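Local atomic coordinates of major capsid protein P2 (Pseudoalteromonas phage pm2, PDB entry 2VVF), a protein that forms homotrimers of a double jelly-roll fold that serve as the major building block of the capsid of a marine lipid-containing bacteriophage. Residues Gly26-Val31 with Met103-Thr108; Glu50-Leu55 with Val109-Cys114; Thr139-Leu144 with Gly262-Asn267. All coordinates share one frame; numbering follows the deposited sequence.

Contact 1: Gly26-Val31 with Met103-Thr108; sequences GQTYEV and MFALGT. With CA (calcium ion), chain G.
Two backbone hydrogen bonds pair Tyr29 with Leu106 and set an antiparallel register that continues to Thr28 opposite Gly107, a non-hydrogen-bonded pair. Tyr29 N to Leu106 O measures 2.9 Å and is almost straight (177° at the hydrogen). Leu106 N returns a bond to Tyr29 O, and Leu106 is itself the centre of an inverse gamma turn.

Thr108 supplies the side-chain hydrogen bonds. Its OG1 lies between the backbone N and the carbonyl carbon (chi1 68°), where it accepts from Gly26 N at 2.8 Å and donates to Gln27 O at 2.6 Å. The second bond lies in the carbonyl plane, on a lone pair of Gln27 O; a weak bond from Thr108 N reaches the same oxygen. One hydroxyl thus bridges two successive residues where the regular pairing stops.

Apolar contacts flank the pairing. On the side of Thr28, its CG2 meets Ala105 CB at 3.4 Å; Tyr29 CB packs on Leu106 CB, and Thr108 CG2 sits in the plane of the Tyr29 ring, at its edge, 3.7 Å from CD2.

The backbone of Ala105 also serves a metal: its O binds the calcium ion at 2.5 Å, beside the carbonyl oxygens of Pro141 and Trp143. Farther out, Thr28 OG1 bonds to Val137 O, Tyr29 OH to Pro24 O, and Glu30 forms a salt bridge with Arg2. Strand 128-136 pairs with strand 28-37, making a classic bulge where Glu30 and Val31 face Gln134, while Leu106 reaches Leu144 of strand 143-154 and Cys114 of strand 114-120.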
loop_
_atom_site.group_PDB
_atom_site.type_symbol
_atom_site.label_atom_id
_atom_site.label_comp_id
_atom_site.label_asym_id
_atom_site.label_seq_id
_atom_site.Cartn_x
_atom_site.Cartn_y
_atom_site.Cartn_z
ATOM N N GLY A 26 -3.412 -32.200 -0.010
ATOM C CA GLY A 26 -4.844 -32.007 -0.190
ATOM C C GLY A 26 -5.244 -30.551 -0.403
ATOM O O GLY A 26 -6.054 -30.248 -1.280
ATOM N N GLN A 27 -4.692 -29.653 0.408
ATOM C CA GLN A 27 -5.037 -28.236 0.320
ATOM C C GLN A 27 -3.917 -27.352 -0.215
ATOM O O GLN A 27 -2.914 -27.841 -0.733
ATOM C CB GLN A 27 -5.517 -27.715 1.678
ATOM C CG GLN A 27 -6.403 -28.691 2.440
ATOM C CD GLN A 27 -7.882 -28.391 2.271
ATOM O OE1 GLN A 27 -8.337 -28.051 1.179
ATOM N NE2 GLN A 27 -8.639 -28.519 3.353
ATOM N N THR A 28 -4.106 -26.042 -0.086
ATOM C CA THR A 28 -3.133 -25.061 -0.550
ATOM C C THR A 28 -2.506 -24.324 0.629
ATOM O O THR A 28 -3.208 -23.858 1.525
ATOM C CB THR A 28 -3.781 -24.062 -1.526
ATOM O OG1 THR A 28 -4.144 -24.738 -2.737
ATOM C CG2 THR A 28 -2.823 -22.925 -1.844
ATOM N N TYR A 29 -1.181 -24.215 0.619
ATOM C CA TYR A 29 -0.461 -23.513 1.676
ATOM C C TYR A 29 -0.047 -22.131 1.189
ATOM O O TYR A 29 0.839 -21.999 0.344
ATOM C CB TYR A 29 0.779 -24.305 2.102
ATOM C CG TYR A 29 0.468 -25.606 2.800
ATOM C CD1 TYR A 29 0.289 -25.654 4.177
ATOM C CD2 TYR A 29 0.348 -26.790 2.083
ATOM C CE1 TYR A 29 -0.002 -26.844 4.819
ATOM C CE2 TYR A 29 0.062 -27.985 2.716
ATOM C CZ TYR A 29 -0.113 -28.006 4.084
ATOM O OH TYR A 29 -0.401 -29.193 4.719
ATOM N N GLU A 30 -0.693 -21.102 1.723
ATOM C CA GLU A 30 -0.380 -19.731 1.344
ATOM C C GLU A 30 0.818 -19.219 2.135
ATOM O O GLU A 30 1.716 -18.580 1.582
ATOM C CB GLU A 30 -1.590 -18.829 1.584
ATOM C CG GLU A 30 -2.886 -19.373 1.012
ATOM C CD GLU A 30 -3.980 -18.327 0.953
ATOM O OE1 GLU A 30 -3.890 -17.331 1.699
ATOM O OE2 GLU A 30 -4.930 -18.503 0.162
ATOM N N VAL A 31 0.823 -19.506 3.433
ATOM C CA VAL A 31 1.908 -19.090 4.314
ATOM C C VAL A 31 2.144 -20.122 5.408
ATOM O O VAL A 31 1.204 -20.745 5.904
ATOM C CB VAL A 31 1.649 -17.701 4.933
ATOM C CG1 VAL A 31 2.876 -17.221 5.690
ATOM C CG2 VAL A 31 1.248 -16.697 3.863
ATOM N N MET A 103 -1.659 -16.613 -6.824
ATOM C CA MET A 103 -1.198 -17.525 -7.864
ATOM C C MET A 103 0.123 -18.206 -7.514
ATOM O O MET A 103 0.533 -19.159 -8.175
ATOM C CB MET A 103 -1.089 -16.793 -9.204
ATOM C CG MET A 103 0.225 -17.002 -9.935
ATOM S SD MET A 103 0.251 -16.155 -11.533
ATOM C CE MET A 103 1.944 -15.573 -11.582
ATOM N N PHE A 104 0.778 -17.726 -6.461
ATOM C CA PHE A 104 2.053 -18.292 -6.033
ATOM C C PHE A 104 1.903 -19.254 -4.861
ATOM O O PHE A 104 2.879 -19.864 -4.422
ATOM C CB PHE A 104 3.040 -17.182 -5.674
ATOM C CG PHE A 104 3.544 -16.415 -6.861
ATOM C CD1 PHE A 104 4.683 -16.823 -7.532
ATOM C CD2 PHE A 104 2.878 -15.288 -7.307
ATOM C CE1 PHE A 104 5.147 -16.120 -8.626
ATOM C CE2 PHE A 104 3.339 -14.580 -8.399
ATOM C CZ PHE A 104 4.475 -14.994 -9.059
ATOM N N ALA A 105 0.679 -19.388 -4.356
ATOM C CA ALA A 105 0.409 -20.276 -3.231
ATOM C C ALA A 105 0.868 -21.702 -3.525
ATOM O O ALA A 105 0.857 -22.146 -4.675
ATOM C CB ALA A 105 -1.068 -20.251 -2.872
ATOM N N LEU A 106 1.268 -22.418 -2.478
ATOM C CA LEU A 106 1.738 -23.788 -2.625
ATOM C C LEU A 106 0.604 -24.807 -2.638
ATOM O O LEU A 106 0.245 -25.364 -1.598
ATOM C CB LEU A 106 2.739 -24.133 -1.520
ATOM C CG LEU A 106 3.258 -25.573 -1.497
ATOM C CD1 LEU A 106 3.829 -25.956 -2.853
ATOM C CD2 LEU A 106 4.299 -25.744 -0.404
ATOM N N GLY A 107 0.055 -25.061 -3.822
ATOM C CA GLY A 107 -1.003 -26.051 -3.971
ATOM C C GLY A 107 -0.353 -27.422 -3.842
ATOM O O GLY A 107 0.804 -27.598 -4.226
ATOM N N THR A 108 -1.083 -28.385 -3.286
ATOM C CA THR A 108 -0.539 -29.725 -3.088
ATOM C C THR A 108 -1.303 -30.821 -3.830
ATOM O O THR A 108 -0.906 -31.986 -3.804
ATOM C CB THR A 108 -0.392 -30.060 -1.594
ATOM O OG1 THR A 108 -1.690 -30.172 -1.000
ATOM C CG2 THR A 108 0.397 -28.974 -0.879
HETATM CA CA CA G . 0.626 -22.101 -7.199
#

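Contact 2: Glu50-Leu55 with Val109-Cys114; sequences ELDGRL and VGLTTC
Asp52 OD1 accepts two backbone N-H groups in succession, from Thr112 N at 2.6 Å and from Thr113 N at 3.0 Å. OD1 takes the first N-H on its syn lone pair, the side of OD2; the second meets OD1 nearly along its C-O axis. A third bond, Asp52 N to Thr113 O at 2.7 Å, returns from the main chain of Asp52, so this residue grips the opposing loop through both backbone and carboxylate.

Beside these bonds, Leu111 CD2 packs against Leu51 CB at 4.0 Å and also lies against the Asp52 carboxylate. Leu51 CD2 touches Cys114 SG at 3.4 Å; these two residues form an antiparallel non-hydrogen-bonded pair.

Asp52 is positioned by a type I' turn from Leu51 to Arg54, closed by reciprocal backbone bonds between those two residues. Its own phi/psi of 65°/32° and the positive phi of Gly53 suit the two central places of such a turn.

Outside, Arg266 makes a hydrogen bond to Gly110 O and a long, weak ion pair with Asp52 OD2. The turn connects strands 44-51 and 54-59 as a beta hairpin, and the facing loop leads from strand 106-107 into strand 114-120, which pairs with strand 44-51.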
loop_
_atom_site.group_PDB
_atom_site.type_symbol
_atom_site.label_atom_id
_atom_site.label_comp_id
_atom_site.label_asym_id
_atom_site.label_seq_id
_atom_site.Cartn_x
_atom_site.Cartn_y
_atom_site.Cartn_z
ATOM N N GLU A 50 10.805 -29.379 -0.694
ATOM C CA GLU A 50 10.713 -30.458 -1.668
ATOM C C GLU A 50 9.292 -30.896 -1.997
ATOM O O GLU A 50 8.476 -31.134 -1.107
ATOM C CB GLU A 50 11.538 -31.662 -1.215
ATOM C CG GLU A 50 12.959 -31.316 -0.802
ATOM C CD GLU A 50 13.757 -32.539 -0.409
ATOM O OE1 GLU A 50 13.141 -33.596 -0.157
ATOM O OE2 GLU A 50 15.002 -32.444 -0.355
ATOM N N LEU A 51 9.021 -31.021 -3.291
ATOM C CA LEU A 51 7.725 -31.471 -3.777
ATOM C C LEU A 51 7.938 -32.800 -4.490
ATOM O O LEU A 51 8.581 -32.852 -5.539
ATOM C CB LEU A 51 7.138 -30.452 -4.756
ATOM C CG LEU A 51 6.929 -29.018 -4.262
ATOM C CD1 LEU A 51 5.912 -28.300 -5.138
ATOM C CD2 LEU A 51 6.493 -29.000 -2.806
ATOM N N ASP A 52 7.429 -33.877 -3.901
ATOM C CA ASP A 52 7.585 -35.206 -4.482
ATOM C C ASP A 52 9.050 -35.642 -4.501
ATOM O O ASP A 52 9.478 -36.367 -5.398
ATOM C CB ASP A 52 6.994 -35.254 -5.895
ATOM C CG ASP A 52 5.509 -35.562 -5.898
ATOM O OD1 ASP A 52 4.919 -35.660 -4.802
ATOM O OD2 ASP A 52 4.928 -35.706 -6.995
ATOM N N GLY A 53 9.810 -35.194 -3.507
ATOM C CA GLY A 53 11.220 -35.552 -3.395
ATOM C C GLY A 53 12.154 -34.635 -4.179
ATOM O O GLY A 53 13.371 -34.690 -4.008
ATOM N N ARG A 54 11.589 -33.793 -5.039
ATOM C CA ARG A 54 12.387 -32.876 -5.849
ATOM C C ARG A 54 12.539 -31.514 -5.177
ATOM O O ARG A 54 11.666 -31.083 -4.425
ATOM C CB ARG A 54 11.772 -32.718 -7.239
ATOM C CG ARG A 54 11.135 -33.991 -7.778
ATOM C CD ARG A 54 10.324 -33.717 -9.030
ATOM N NE ARG A 54 11.161 -33.226 -10.121
ATOM C CZ ARG A 54 11.948 -33.998 -10.862
ATOM N NH1 ARG A 54 12.008 -35.303 -10.633
ATOM N NH2 ARG A 54 12.675 -33.465 -11.833
ATOM N N LEU A 55 13.644 -30.834 -5.463
ATOM C CA LEU A 55 13.914 -29.533 -4.862
ATOM C C LEU A 55 13.179 -28.388 -5.549
ATOM O O LEU A 55 13.221 -28.254 -6.772
ATOM C CB LEU A 55 15.414 -29.240 -4.848
ATOM C CG LEU A 55 15.790 -27.817 -4.423
ATOM C CD1 LEU A 55 15.733 -27.672 -2.908
ATOM C CD2 LEU A 55 17.162 -27.435 -4.952
ATOM N N VAL A 109 -2.392 -30.448 -4.492
ATOM C CA VAL A 109 -3.200 -31.416 -5.225
ATOM C C VAL A 109 -2.394 -32.174 -6.277
ATOM O O VAL A 109 -1.740 -31.569 -7.126
ATOM C CB VAL A 109 -4.452 -30.765 -5.834
ATOM C CG1 VAL A 109 -5.057 -31.669 -6.897
ATOM C CG2 VAL A 109 -5.468 -30.452 -4.747
ATOM N N GLY A 110 -2.452 -33.503 -6.217
ATOM C CA GLY A 110 -1.738 -34.354 -7.165
ATOM C C GLY A 110 -0.348 -34.725 -6.655
ATOM O O GLY A 110 0.348 -35.546 -7.253
ATOM N N LEU A 111 0.046 -34.111 -5.545
ATOM C CA LEU A 111 1.353 -34.354 -4.941
ATOM C C LEU A 111 1.358 -35.633 -4.109
ATOM O O LEU A 111 0.323 -36.060 -3.600
ATOM C CB LEU A 111 1.753 -33.171 -4.048
ATOM C CG LEU A 111 2.376 -31.967 -4.756
ATOM C CD1 LEU A 111 2.830 -31.047 -3.926
ATOM C CD2 LEU A 111 3.585 -32.255 -5.272
ATOM N N THR A 112 2.537 -36.227 -3.961
ATOM C CA THR A 112 2.693 -37.433 -3.156
ATOM C C THR A 112 3.351 -37.054 -1.832
ATOM O O THR A 112 3.062 -37.643 -0.789
ATOM C CB THR A 112 3.496 -38.516 -3.898
ATOM O OG1 THR A 112 2.814 -38.877 -5.104
ATOM C CG2 THR A 112 3.661 -39.749 -3.019
ATOM N N THR A 113 4.222 -36.051 -1.885
ATOM C CA THR A 113 4.905 -35.562 -0.695
ATOM C C THR A 113 5.253 -34.081 -0.787
ATOM O O THR A 113 5.675 -33.589 -1.834
ATOM C CB THR A 113 6.150 -36.405 -0.350
ATOM O OG1 THR A 113 7.170 -36.191 -1.335
ATOM C CG2 THR A 113 5.802 -37.880 -0.290
ATOM N N CYS A 114 5.073 -33.379 0.325
ATOM C CA CYS A 114 5.411 -31.966 0.428
ATOM C C CYS A 114 6.209 -31.809 1.717
ATOM O O CYS A 114 5.689 -32.031 2.811
ATOM C CB CYS A 114 4.151 -31.100 0.465
ATOM S SG CYS A 114 4.406 -29.419 -0.150
#

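Contact 3: Thr139-Leu144 with Gly262-Asn267; sequences TAPSWL and GVWSRN. With CA (calcium ion), chain G.
Trp143 and Val263 face each other as an antiparallel non-hydrogen-bonded pair with CA atoms 4.1 Å apart, framed by a straight bond from Trp264 N to Ser142 O (2.8 Å, 177° at the hydrogen) and by Leu144 N to Gly262 O on the other side. The return bond from Gly262 N to Leu144 O is weak.

The Trp143 indole lies flat over the opposing backbone. Gly262 CA stands 3.7 Å from the centroid of its six-membered ring and 16° off the ring normal, a CH-pi contact over the face, and Val263 N lies over the same face. Val263 crosses the indole at about a right angle, its CG2 meeting Trp143 NE1 at 3.5 Å.

CG anti to the backbone N (chi1 -173°) starts the Trp264 side chain toward Pro141, whose CG lies 3.6 Å from Trp264 CE3, the two side chains crossing obliquely. Leu144 runs beside Trp264, pointing the same way, with CD2 near its CB. A water accepts from Ser142 N and donates to Trp264 O, linking the backbones where the direct pairing ends.

Leu51 and Leu56 of the first jelly roll's strands 44-51 and 54-59 pack on both Leu144 and Trp264. Pro141 O, at 2.6 Å, and Trp143 O, at 2.8 Å, bind the calcium ion, whose third protein ligand is Ala105 O. Through these three backbone carbonyls the metal bridges the linker and the loop holding Ala105, consistent with a tie between them; beside it, the first and last strands of the second jelly roll, 143-154 and 252-263, pair antiparallel in this double jelly-roll protein.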
loop_
_atom_site.group_PDB
_atom_site.type_symbol
_atom_site.label_atom_id
_atom_site.label_comp_id
_atom_site.label_asym_id
_atom_site.label_seq_id
_atom_site.Cartn_x
_atom_site.Cartn_y
_atom_site.Cartn_z
ATOM N N THR A 139 -5.262 -26.782 -4.675
ATOM C CA THR A 139 -4.944 -26.458 -6.061
ATOM C C THR A 139 -3.664 -27.205 -6.413
ATOM O O THR A 139 -2.931 -27.635 -5.521
ATOM C CB THR A 139 -4.746 -24.939 -6.262
ATOM O OG1 THR A 139 -3.554 -24.512 -5.587
ATOM C CG2 THR A 139 -5.936 -24.163 -5.726
ATOM N N ALA A 140 -3.390 -27.355 -7.703
ATOM C CA ALA A 140 -2.162 -28.018 -8.128
ATOM C C ALA A 140 -1.005 -27.106 -7.737
ATOM O O ALA A 140 -1.219 -25.924 -7.468
ATOM C CB ALA A 140 -2.176 -28.242 -9.631
ATOM N N PRO A 141 0.207 -27.652 -7.682
ATOM C CA PRO A 141 1.376 -26.855 -7.334
ATOM C C PRO A 141 1.414 -25.608 -8.217
ATOM O O PRO A 141 1.579 -24.493 -7.725
ATOM C CB PRO A 141 2.535 -27.792 -7.665
ATOM C CG PRO A 141 1.986 -29.156 -7.381
ATOM C CD PRO A 141 0.489 -29.097 -7.606
ATOM N N SER A 142 1.204 -25.805 -9.516
ATOM C CA SER A 142 1.152 -24.703 -10.473
ATOM C C SER A 142 2.317 -23.715 -10.358
ATOM O O SER A 142 3.461 -24.112 -10.128
ATOM C CB SER A 142 -0.189 -23.975 -10.355
ATOM O OG SER A 142 -0.262 -22.877 -11.245
ATOM N N TRP A 143 2.020 -22.432 -10.544
ATOM C CA TRP A 143 3.034 -21.380 -10.477
ATOM C C TRP A 143 3.657 -21.269 -9.090
ATOM O O TRP A 143 2.969 -20.977 -8.112
ATOM C CB TRP A 143 2.443 -20.032 -10.899
ATOM C CG TRP A 143 2.723 -19.688 -12.328
ATOM C CD1 TRP A 143 1.936 -19.965 -13.408
ATOM C CD2 TRP A 143 3.897 -19.045 -12.840
ATOM N NE1 TRP A 143 2.544 -19.525 -14.561
ATOM C CE2 TRP A 143 3.749 -18.959 -14.239
ATOM C CE3 TRP A 143 5.052 -18.525 -12.250
ATOM C CZ2 TRP A 143 4.713 -18.373 -15.056
ATOM C CZ3 TRP A 143 6.009 -17.947 -13.064
ATOM C CH2 TRP A 143 5.833 -17.874 -14.452
ATOM N N LEU A 144 4.964 -21.491 -9.015
ATOM C CA LEU A 144 5.683 -21.431 -7.748
ATOM C C LEU A 144 6.993 -20.665 -7.895
ATOM O O LEU A 144 7.547 -20.568 -8.988
ATOM C CB LEU A 144 5.990 -22.851 -7.259
ATOM C CG LEU A 144 5.097 -23.483 -6.189
ATOM C CD1 LEU A 144 3.708 -22.878 -6.198
ATOM C CD2 LEU A 144 5.029 -24.991 -6.377
ATOM N N GLY A 262 7.829 -20.456 -12.429
ATOM C CA GLY A 262 7.259 -21.286 -13.479
ATOM C C GLY A 262 6.257 -22.278 -12.896
ATOM O O GLY A 262 6.172 -22.443 -11.687
ATOM N N VAL A 263 5.485 -22.914 -13.764
ATOM C CA VAL A 263 4.503 -23.921 -13.385
ATOM C C VAL A 263 5.281 -25.169 -13.018
ATOM O O VAL A 263 6.019 -25.734 -13.835
ATOM C CB VAL A 263 3.497 -24.211 -14.539
ATOM C CG1 VAL A 263 2.563 -25.329 -14.181
ATOM C CG2 VAL A 263 2.741 -22.948 -14.952
ATOM N N TRP A 264 5.135 -25.571 -11.765
ATOM C CA TRP A 264 5.830 -26.739 -11.270
ATOM C C TRP A 264 5.499 -27.983 -12.081
ATOM O O TRP A 264 4.339 -28.253 -12.392
ATOM C CB TRP A 264 5.524 -26.970 -9.792
ATOM C CG TRP A 264 6.356 -28.062 -9.191
ATOM C CD1 TRP A 264 7.626 -27.951 -8.702
ATOM C CD2 TRP A 264 5.991 -29.442 -9.048
ATOM N NE1 TRP A 264 8.067 -29.171 -8.248
ATOM C CE2 TRP A 264 7.082 -30.103 -8.448
ATOM C CE3 TRP A 264 4.843 -30.179 -9.359
ATOM C CZ2 TRP A 264 7.060 -31.465 -8.153
ATOM C CZ3 TRP A 264 4.824 -31.532 -9.067
ATOM C CH2 TRP A 264 5.926 -32.160 -8.472
ATOM N N SER A 265 6.538 -28.738 -12.415
ATOM C CA SER A 265 6.384 -29.968 -13.177
ATOM C C SER A 265 7.140 -31.100 -12.495
ATOM O O SER A 265 8.256 -30.910 -12.005
ATOM C CB SER A 265 6.890 -29.784 -14.609
ATOM O OG SER A 265 6.822 -31.002 -15.330
ATOM N N ARG A 266 6.513 -32.274 -12.460
ATOM C CA ARG A 266 7.092 -33.455 -11.831
ATOM C C ARG A 266 8.459 -33.802 -12.410
ATOM O O ARG A 266 9.269 -34.463 -11.758
ATOM C CB ARG A 266 6.152 -34.652 -11.982
ATOM C CG ARG A 266 4.879 -34.555 -11.162
ATOM C CD ARG A 266 4.112 -35.870 -11.188
ATOM N NE ARG A 266 2.902 -35.820 -10.372
ATOM C CZ ARG A 266 1.678 -36.056 -10.836
ATOM N NH1 ARG A 266 0.634 -35.990 -10.021
ATOM N NH2 ARG A 266 1.498 -36.357 -12.115
ATOM N N ASN A 267 8.703 -33.378 -13.646
ATOM C CA ASN A 267 9.973 -33.658 -14.302
ATOM C C ASN A 267 10.605 -32.371 -14.814
ATOM O O ASN A 267 11.324 -32.377 -15.814
ATOM C CB ASN A 267 9.772 -34.635 -15.462
ATOM C CG ASN A 267 8.689 -35.661 -15.181
ATOM O OD1 ASN A 267 7.653 -35.347 -14.593
ATOM N ND2 ASN A 267 8.927 -36.899 -15.600
HETATM CA CA CA G . 0.626 -22.101 -7.199
HETATM O O HOH W 1 1.479 -28.258 -11.231
#

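In the fold
The three contacts cluster on one side of the chain's centre, their own centres 10 to 12 Å apart. Contacts 1 and 2 lie in the N-terminal domain and alternate along the chain, as 26-31, 50-55, 103-108 and 109-114; contact 1 belongs to the sheet containing strand 28-37, contact 2 to the one containing strand 44-51. Contact 3 follows both and joins the linker and the start of strand 143-154 to the last strand, 252-263. Calcium is common to contacts 1 and 3, which also meet through a probable Thr28-Thr139 hydroxyl bond. A backbone hydrogen bond from Val109 N to Thr139 O joins contacts 2 and 3. Together these links join the two jelly rolls here.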